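Local coordinates for protein CD180 antigen (Mus musculus, PDB 3T6Q) that may cooperate with MD-1 and TLR4 to mediate the innate immune response of B cells to bacterial lipopolysaccharide, leading to NF-kappa-B activation, at residues 272-275 with 276-279. Numbering follows the deposited sequence.
Sequences NTFH and CFSG. With CU (copper (II) ion), chain J.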
# COMPACT_ATOMS: atom_id res chain seq x y z
N ASN A 272 -8.04 42.46 -5.63
CA ASN A 272 -8.33 42.15 -4.22
C ASN A 272 -7.83 40.77 -3.77
O ASN A 272 -8.09 40.35 -2.62
CB ASN A 272 -9.84 42.25 -3.95
CG ASN A 272 -10.14 42.67 -2.53
OD1 ASN A 272 -9.29 43.25 -1.85
ND2 ASN A 272 -11.37 42.37 -2.07
N THR A 273 -7.10 40.07 -4.64
CA THR A 273 -6.74 38.66 -4.38
C THR A 273 -5.93 38.48 -3.08
O THR A 273 -6.15 37.51 -2.36
CB THR A 273 -5.93 38.06 -5.55
OG1 THR A 273 -6.73 38.12 -6.73
CG2 THR A 273 -5.53 36.58 -5.26
N PHE A 274 -5.00 39.40 -2.80
CA PHE A 274 -4.08 39.23 -1.68
C PHE A 274 -4.39 40.09 -0.45
O PHE A 274 -3.54 40.27 0.43
CB PHE A 274 -2.63 39.45 -2.15
CG PHE A 274 -2.22 38.48 -3.25
CD1 PHE A 274 -1.95 37.14 -2.94
CD2 PHE A 274 -2.13 38.91 -4.56
CE1 PHE A 274 -1.59 36.22 -3.95
CE2 PHE A 274 -1.75 38.00 -5.58
CZ PHE A 274 -1.50 36.67 -5.28
N HIS A 275 -5.63 40.58 -0.34
CA HIS A 275 -5.94 41.47 0.80
C HIS A 275 -5.79 40.81 2.17
O HIS A 275 -5.57 41.54 3.13
CB HIS A 275 -7.32 42.13 0.66
CG HIS A 275 -8.48 41.18 0.89
ND1 HIS A 275 -9.06 40.47 -0.10
CD2 HIS A 275 -9.14 40.83 2.07
CE1 HIS A 275 -10.07 39.72 0.41
NE2 HIS A 275 -10.11 39.94 1.74
N CYS A 276 -5.89 39.46 2.28
CA CYS A 276 -5.57 38.76 3.55
C CYS A 276 -4.09 38.44 3.84
O CYS A 276 -3.78 37.77 4.86
CB CYS A 276 -6.43 37.50 3.75
SG CYS A 276 -8.10 37.92 4.34
N PHE A 277 -3.18 38.93 3.01
CA PHE A 277 -1.78 38.48 3.06
C PHE A 277 -0.92 39.50 3.76
O PHE A 277 0.32 39.41 3.73
CB PHE A 277 -1.21 38.23 1.62
CG PHE A 277 -1.74 36.98 0.95
CD1 PHE A 277 -3.08 36.83 0.63
CD2 PHE A 277 -0.86 35.92 0.62
CE1 PHE A 277 -3.54 35.68 -0.04
CE2 PHE A 277 -1.30 34.76 0.00
CZ PHE A 277 -2.65 34.63 -0.34
N SER A 278 -1.52 40.47 4.45
CA SER A 278 -0.71 41.57 4.97
C SER A 278 0.32 41.18 6.02
O SER A 278 1.32 41.88 6.16
CB SER A 278 -1.55 42.81 5.39
OG SER A 278 -2.44 42.43 6.40
N GLY A 279 0.15 40.07 6.73
CA GLY A 279 1.28 39.61 7.61
C GLY A 279 2.46 38.90 6.91
O GLY A 279 3.53 38.70 7.52
CU CU J . -11.73 39.15 2.70
O HOH W 1 -6.54 37.56 0.34
O HOH W 2 -4.28 41.10 5.51
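Phe274 and Phe277 meet as a T-shaped pair across a type I beta turn on the convex side of the leucine-rich-repeat solenoid, where the eighth repeat passes into the ninth. The turn is closed by Phe277 N, which donates to Phe274 O over 2.9 Å. With CG anti to the carbonyl carbon in both phenylalanines, the two rings are sent inward together. Their planes stand at 82°, and Phe274 CD1 comes down over the centre of the Phe277 face, 3.6 Å from Phe277 CE1. The methyl CG2 of Thr273 covers one face of the Phe274 ring, and both rings reach Leu283 of strand 282-284, so a loop without regular secondary structure still contributes an aromatic wedge to the hydrophobic core.

The same loop also carries a metal site on its outer side. A water bridges Thr273 O and Cys276 N, tying the backbone across the bend. His275 turns outward, its CG between the backbone N and the carbonyl carbon (chi1 73°), which swings the imidazole back beside Asn272, the first residue of the preceding type I turn (Asn272 to His275). There ND1 donates almost straight, at 169°, to Asn272 O, which lies close to the ring plane; this bond and the metal at NE2 together hold the ring's rotation. Cys276, joined by a disulfide to Cys252, sets SG obliquely against the imidazole, 3.8 Å from His275 CD2. Next to CD2 in the ring, His275 NE2 binds the copper ion at 2.0 Å, with Glu249 as the second protein ligand.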